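Long-range contact in uncharacterized protein (Bacteroides ovatus, PDB 4E6F), which is of unknown function but belongs to the DUF4468 family and carries a TBP-like fold of helices packed on a curved antiparallel sheet: residues I41-R52 / M162-F170. Numbering follows the deposited sequence.
Sequences IYDTMTKWMDER and MFMDVAVAF
A helix-helix interface on the antiparallel sheet joins Trp48 of helix 38-54 to Met162, Asp165, Val166 and Ala169 of helix 149-169, the indole entering as a knob into a hole. The segment axes approach to 10.5 Å with N-to-C directions 132° apart, about midway between perpendicular and antiparallel. A chi1 of 168°, placing CG opposite the backbone N, extends the Trp48 indole toward helix 149-169, where NE1 donates to Asp165 OD2 at 2.8 Å. That bond is nearly straight (N-H...O 167°) and lies in the indole plane, but meets the carboxylate oxygen on its anti side, somewhat out of the carboxylate plane; OD1 pairs with Arg176. Val166 CG2 sits 3.6 Å from the centroid of the Trp48 six-membered ring, a CH-pi contact over one face, while Arg52 CB lies against the opposite face. Met162 CG meets the ring edge, 4.0 Å from Trp48 CH2. With Trp48 cut back to an alanine, Asp165 OD2 would probably lack this donor and a gap would open beside Val166 and Met162. One helical turn earlier, selenomethionine Met45, its chain bent at chi2 and chi3, lays CE over a face of Phe170, 4.0 Å from the ring centroid, and Ile41 CG2 touches Phe170 CZ at 3.9 Å. Met45 also rests on Val101 and Val166 on Phe31, both strand residues, consistent with the TBP-like pattern of helices crossing on a curved antiparallel sheet.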
ATOM      1  N   ILE A  41     -10.325 -17.150   6.310  1.00 17.89           N
ATOM      2  CA  ILE A  41      -9.406 -16.079   5.865  1.00 16.00           C
ATOM      3  C   ILE A  41     -10.204 -14.997   5.132  1.00 19.34           C
ATOM      4  O   ILE A  41     -10.024 -13.789   5.385  1.00 17.90           O
ATOM      5  CB  ILE A  41      -8.291 -16.681   4.986  1.00 17.52           C
ATOM      6  CG1 ILE A  41      -7.407 -17.650   5.831  1.00 17.54           C
ATOM      7  CG2 ILE A  41      -7.412 -15.562   4.349  1.00 16.73           C
ATOM      8  CD1 ILE A  41      -6.448 -18.497   4.993  1.00 21.72           C
ATOM      9  N   TYR A  42     -11.106 -15.449   4.229  1.00 16.70           N
ATOM     10  CA  TYR A  42     -11.955 -14.549   3.455  1.00 16.23           C
ATOM     11  C   TYR A  42     -12.803 -13.676   4.408  1.00 19.62           C
ATOM     12  O   TYR A  42     -12.913 -12.467   4.186  1.00 18.88           O
ATOM     13  CB  TYR A  42     -12.829 -15.381   2.495  1.00 17.43           C
ATOM     14  CG  TYR A  42     -13.863 -14.561   1.757  1.00 19.11           C
ATOM     15  CD1 TYR A  42     -13.555 -13.928   0.555  1.00 19.76           C
ATOM     16  CD2 TYR A  42     -15.168 -14.464   2.232  1.00 19.95           C
ATOM     17  CE1 TYR A  42     -14.515 -13.175  -0.132  1.00 19.08           C
ATOM     18  CE2 TYR A  42     -16.130 -13.713   1.558  1.00 21.31           C
ATOM     19  CZ  TYR A  42     -15.796 -13.069   0.380  1.00 21.37           C
ATOM     20  OH  TYR A  42     -16.767 -12.355  -0.282  1.00 21.66           O
ATOM     21  N   ASP A  43     -13.406 -14.283   5.467  1.00 18.43           N
ATOM     22  CA  ASP A  43     -14.225 -13.510   6.398  0.70 18.15           C
ATOM     23  C   ASP A  43     -13.378 -12.542   7.208  1.00 21.18           C
ATOM     24  O   ASP A  43     -13.829 -11.437   7.489  1.00 20.26           O
ATOM     25  CB  ASP A  43     -15.043 -14.420   7.315  0.70 20.18           C
ATOM     26  CG  ASP A  43     -16.079 -15.258   6.581  0.70 24.56           C
ATOM     27  OD1 ASP A  43     -16.522 -14.840   5.482  0.70 24.62           O
ATOM     28  OD2 ASP A  43     -16.472 -16.303   7.118  0.70 24.44           O
ATOM     29  N   THR A  44     -12.147 -12.935   7.588  1.00 17.79           N
ATOM     30  CA  THR A  44     -11.274 -12.024   8.338  1.00 17.53           C
ATOM     31  C   THR A  44     -10.884 -10.829   7.477  1.00 18.85           C
ATOM     32  O   THR A  44     -10.831  -9.689   7.957  1.00 17.71           O
ATOM     33  CB  THR A  44     -10.012 -12.776   8.811  1.00 21.26           C
ATOM     34  OG1 THR A  44     -10.412 -13.881   9.623  1.00 23.06           O
ATOM     35  CG2 THR A  44      -9.047 -11.889   9.591  1.00 21.34           C
HETATM   36  N   MSE A  45     -10.586 -11.110   6.201  1.00 16.66           N
HETATM   37  CA  MSE A  45     -10.129 -10.084   5.257  1.00 14.55           C
HETATM   38  C   MSE A  45     -11.264  -9.139   4.812  1.00 17.55           C
HETATM   39  O   MSE A  45     -11.003  -7.937   4.621  1.00 16.68           O
HETATM   40  CB  MSE A  45      -9.421 -10.736   4.080  1.00 14.07           C
HETATM   41  CG  MSE A  45      -8.033 -11.272   4.486  1.00 15.55           C
HETATM   42 SE   MSE A  45      -6.791  -9.758   4.897  0.75 20.18          SE
HETATM   43  CE  MSE A  45      -6.968  -9.667   6.871  1.00 17.93           C
ATOM     44  N   THR A  46     -12.519  -9.647   4.682  1.00 15.67           N
ATOM     45  CA  THR A  46     -13.608  -8.729   4.314  0.50 15.07           C
ATOM     46  C   THR A  46     -13.837  -7.755   5.473  1.00 18.45           C
ATOM     47  O   THR A  46     -13.971  -6.546   5.220  1.00 17.33           O
ATOM     48  CB  THR A  46     -14.898  -9.452   3.900  0.50 20.68           C
ATOM     49  OG1 THR A  46     -15.276 -10.366   4.916  0.50 20.11           O
ATOM     50  CG2 THR A  46     -14.783 -10.153   2.561  0.50 20.43           C
ATOM     51  N   LYS A  47     -13.848  -8.255   6.737  1.00 16.97           N
ATOM     52  CA  LYS A  47     -14.032  -7.385   7.896  0.50 17.57           C
ATOM     53  C   LYS A  47     -12.870  -6.398   7.996  1.00 19.77           C
ATOM     54  O   LYS A  47     -13.088  -5.207   8.215  1.00 20.17           O
ATOM     55  CB  LYS A  47     -14.165  -8.207   9.191  0.50 20.25           C
ATOM     56  CG  LYS A  47     -15.524  -8.873   9.350  0.50 31.06           C
ATOM     57  N   TRP A  48     -11.636  -6.875   7.809  1.00 16.68           N
ATOM     58  CA  TRP A  48     -10.486  -5.976   7.882  1.00 17.29           C
ATOM     59  C   TRP A  48     -10.577  -4.883   6.810  1.00 19.26           C
ATOM     60  O   TRP A  48     -10.430  -3.691   7.123  1.00 18.28           O
ATOM     61  CB  TRP A  48      -9.155  -6.732   7.735  1.00 16.27           C
ATOM     62  CG  TRP A  48      -8.001  -5.793   7.516  1.00 16.93           C
ATOM     63  CD1 TRP A  48      -7.411  -4.994   8.451  1.00 20.03           C
ATOM     64  CD2 TRP A  48      -7.432  -5.417   6.249  1.00 16.02           C
ATOM     65  NE1 TRP A  48      -6.508  -4.148   7.855  1.00 18.83           N
ATOM     66  CE2 TRP A  48      -6.496  -4.390   6.500  1.00 18.43           C
ATOM     67  CE3 TRP A  48      -7.604  -5.875   4.927  1.00 16.21           C
ATOM     68  CZ2 TRP A  48      -5.745  -3.794   5.482  1.00 17.45           C
ATOM     69  CZ3 TRP A  48      -6.864  -5.278   3.910  1.00 16.07           C
ATOM     70  CH2 TRP A  48      -5.969  -4.232   4.188  1.00 16.14           C
HETATM   71  N   MSE A  49     -10.789  -5.284   5.550  1.00 13.99           N
HETATM   72  CA  MSE A  49     -10.795  -4.281   4.499  1.00 12.38           C
HETATM   73  C   MSE A  49     -11.948  -3.296   4.673  1.00 15.16           C
HETATM   74  O   MSE A  49     -11.773  -2.107   4.435  1.00 15.77           O
HETATM   75  CB  MSE A  49     -10.830  -4.900   3.101  1.00 12.90           C
HETATM   76  CG  MSE A  49     -10.408  -3.857   2.070  1.00 14.66           C
HETATM   77 SE   MSE A  49     -10.715  -4.402   0.242  0.75 17.03          SE
HETATM   78  CE  MSE A  49      -9.461  -5.874   0.196  1.00 14.29           C
ATOM     79  N   ASP A  50     -13.119  -3.800   5.108  1.00 14.55           N
ATOM     80  CA  ASP A  50     -14.265  -2.922   5.332  1.00 15.01           C
ATOM     81  C   ASP A  50     -13.921  -1.850   6.373  1.00 19.48           C
ATOM     82  O   ASP A  50     -14.121  -0.665   6.127  1.00 17.46           O
ATOM     83  CB  ASP A  50     -15.478  -3.749   5.785  1.00 17.50           C
ATOM     84  CG  ASP A  50     -16.761  -2.962   5.903  1.00 26.14           C
ATOM     85  OD1 ASP A  50     -16.924  -1.978   5.155  1.00 26.32           O
ATOM     86  OD2 ASP A  50     -17.613  -3.352   6.713  1.00 33.28           O
ATOM     87  N   GLU A  51     -13.372  -2.269   7.528  1.00 17.43           N
ATOM     88  CA  GLU A  51     -13.018  -1.323   8.580  0.50 18.07           C
ATOM     89  C   GLU A  51     -11.859  -0.420   8.166  1.00 20.79           C
ATOM     90  O   GLU A  51     -11.890   0.786   8.433  1.00 20.81           O
ATOM     91  CB  GLU A  51     -12.680  -2.066   9.884  0.50 20.26           C
ATOM     92  CG  GLU A  51     -13.884  -2.743  10.526  0.50 28.10           C
ATOM     93  CD  GLU A  51     -15.051  -1.849  10.911  0.50 41.65           C
ATOM     94  OE1 GLU A  51     -14.813  -0.735  11.431  0.50 34.70           O
ATOM     95  OE2 GLU A  51     -16.209  -2.266  10.686  0.50 38.02           O
ATOM     96  N   ARG A  52     -10.845  -0.973   7.484  1.00 17.03           N
ATOM     97  CA  ARG A  52      -9.690  -0.191   7.048  1.00 15.99           C
ATOM     98  C   ARG A  52     -10.098   0.911   6.060  1.00 18.25           C
ATOM     99  O   ARG A  52      -9.587   2.026   6.130  1.00 17.75           O
ATOM    100  CB  ARG A  52      -8.611  -1.116   6.436  1.00 15.78           C
ATOM    101  CG  ARG A  52      -7.410  -0.403   5.808  1.00 19.66           C
ATOM    102  CD  ARG A  52      -6.623   0.429   6.834  1.00 20.33           C
ATOM    103  NE  ARG A  52      -5.494   1.107   6.209  1.00 22.00           N
ATOM    104  CZ  ARG A  52      -5.582   2.205   5.466  1.00 24.19           C
ATOM    105  NH1 ARG A  52      -6.763   2.798   5.273  1.00 19.60           N
ATOM    106  NH2 ARG A  52      -4.499   2.715   4.900  1.00 20.89           N
HETATM  107  N   MSE A 162       0.208  -0.954   5.811  1.00 14.22           N
HETATM  108  CA  MSE A 162      -0.940  -1.772   5.435  0.65 12.09           C
HETATM  109  C   MSE A 162      -0.686  -3.240   5.713  1.00 16.95           C
HETATM  110  O   MSE A 162      -1.568  -3.933   6.228  1.00 18.10           O
HETATM  111  CB  MSE A 162      -1.261  -1.592   3.963  0.65 11.89           C
HETATM  112  CG  MSE A 162      -2.503  -2.375   3.559  0.65 14.02           C
HETATM  113 SE   MSE A 162      -3.116  -1.864   1.816  0.48 16.56          SE
HETATM  114  CE  MSE A 162      -3.765  -0.103   2.227  0.65 13.93           C
ATOM    115  N   PHE A 163       0.522  -3.721   5.368  1.00 14.64           N
ATOM    116  CA  PHE A 163       0.850  -5.124   5.566  1.00 15.15           C
ATOM    117  C   PHE A 163       0.938  -5.456   7.058  1.00 18.24           C
ATOM    118  O   PHE A 163       0.550  -6.557   7.456  1.00 18.29           O
ATOM    119  CB  PHE A 163       2.116  -5.504   4.804  1.00 16.35           C
ATOM    120  CG  PHE A 163       1.956  -5.315   3.306  1.00 16.47           C
ATOM    121  CD1 PHE A 163       0.750  -5.631   2.667  1.00 18.19           C
ATOM    122  CD2 PHE A 163       3.013  -4.857   2.529  1.00 18.23           C
ATOM    123  CE1 PHE A 163       0.598  -5.455   1.287  1.00 20.16           C
ATOM    124  CE2 PHE A 163       2.853  -4.676   1.145  1.00 19.99           C
ATOM    125  CZ  PHE A 163       1.650  -4.975   0.539  1.00 19.39           C
HETATM  126  N   MSE A 164       1.400  -4.502   7.885  1.00 17.24           N
HETATM  127  CA  MSE A 164       1.386  -4.688   9.330  1.00 17.08           C
HETATM  128  C   MSE A 164      -0.076  -4.767   9.839  1.00 19.63           C
HETATM  129  O   MSE A 164      -0.401  -5.625  10.672  1.00 18.96           O
HETATM  130  CB  MSE A 164       2.148  -3.545  10.041  1.00 19.39           C
HETATM  131  CG  MSE A 164       2.063  -3.599  11.581  1.00 26.07           C
HETATM  132 SE   MSE A 164       2.777  -5.237  12.407  0.75 33.13          SE
HETATM  133  CE  MSE A 164       4.643  -5.064  11.835  1.00 30.37           C
ATOM    134  N   ASP A 165      -0.964  -3.893   9.294  1.00 15.80           N
ATOM    135  CA  ASP A 165      -2.360  -3.881   9.674  1.00 16.28           C
ATOM    136  C   ASP A 165      -3.001  -5.243   9.417  1.00 19.25           C
ATOM    137  O   ASP A 165      -3.771  -5.736  10.247  1.00 19.26           O
ATOM    138  CB  ASP A 165      -3.100  -2.795   8.891  1.00 17.61           C
ATOM    139  CG  ASP A 165      -4.130  -2.097   9.725  1.00 24.64           C
ATOM    140  OD1 ASP A 165      -3.758  -1.553  10.799  1.00 24.85           O
ATOM    141  OD2 ASP A 165      -5.313  -2.133   9.346  1.00 23.23           O
ATOM    142  N   VAL A 166      -2.669  -5.851   8.262  1.00 14.85           N
ATOM    143  CA  VAL A 166      -3.185  -7.172   7.906  1.00 14.51           C
ATOM    144  C   VAL A 166      -2.649  -8.221   8.890  1.00 17.73           C
ATOM    145  O   VAL A 166      -3.413  -9.086   9.348  1.00 16.83           O
ATOM    146  CB  VAL A 166      -2.839  -7.544   6.452  1.00 14.84           C
ATOM    147  CG1 VAL A 166      -3.154  -9.013   6.164  1.00 14.26           C
ATOM    148  CG2 VAL A 166      -3.528  -6.606   5.446  1.00 13.98           C
ATOM    149  N   ALA A 167      -1.324  -8.179   9.178  1.00 16.03           N
ATOM    150  CA  ALA A 167      -0.720  -9.153  10.101  1.00 17.00           C
ATOM    151  C   ALA A 167      -1.442  -9.096  11.460  1.00 20.44           C
ATOM    152  O   ALA A 167      -1.737 -10.142  12.053  1.00 19.56           O
ATOM    153  CB  ALA A 167       0.769  -8.857  10.278  1.00 18.54           C
ATOM    154  N   VAL A 168      -1.764  -7.872  11.920  1.00 18.54           N
ATOM    155  CA  VAL A 168      -2.489  -7.647  13.188  1.00 19.51           C
ATOM    156  C   VAL A 168      -3.916  -8.233  13.081  1.00 21.93           C
ATOM    157  O   VAL A 168      -4.401  -8.856  14.036  1.00 21.69           O
ATOM    158  CB  VAL A 168      -2.496  -6.137  13.583  1.00 23.73           C
ATOM    159  CG1 VAL A 168      -3.394  -5.871  14.795  1.00 24.55           C
ATOM    160  CG2 VAL A 168      -1.077  -5.648  13.857  1.00 23.81           C
ATOM    161  N   ALA A 169      -4.570  -8.070  11.911  1.00 18.06           N
ATOM    162  CA  ALA A 169      -5.897  -8.657  11.719  1.00 17.99           C
ATOM    163  C   ALA A 169      -5.842 -10.195  11.838  1.00 21.52           C
ATOM    164  O   ALA A 169      -6.832 -10.813  12.246  1.00 21.87           O
ATOM    165  CB  ALA A 169      -6.466  -8.258  10.365  1.00 17.98           C
ATOM    166  N   PHE A 170      -4.680 -10.803  11.494  1.00 17.14           N
ATOM    167  CA  PHE A 170      -4.522 -12.260  11.601  1.00 18.29           C
ATOM    168  C   PHE A 170      -3.992 -12.691  12.970  1.00 25.93           C
ATOM    169  O   PHE A 170      -3.786 -13.889  13.182  1.00 27.57           O
ATOM    170  CB  PHE A 170      -3.623 -12.801  10.471  1.00 18.52           C
ATOM    171  CG  PHE A 170      -4.290 -12.847   9.106  1.00 17.20           C
ATOM    172  CD1 PHE A 170      -5.473 -13.567   8.911  1.00 19.49           C
ATOM    173  CD2 PHE A 170      -3.707 -12.225   8.012  1.00 16.93           C
ATOM    174  CE1 PHE A 170      -6.084 -13.617   7.651  1.00 19.04           C
ATOM    175  CE2 PHE A 170      -4.299 -12.300   6.740  1.00 17.89           C
ATOM    176  CZ  PHE A 170      -5.486 -12.997   6.573  1.00 17.24           C
TER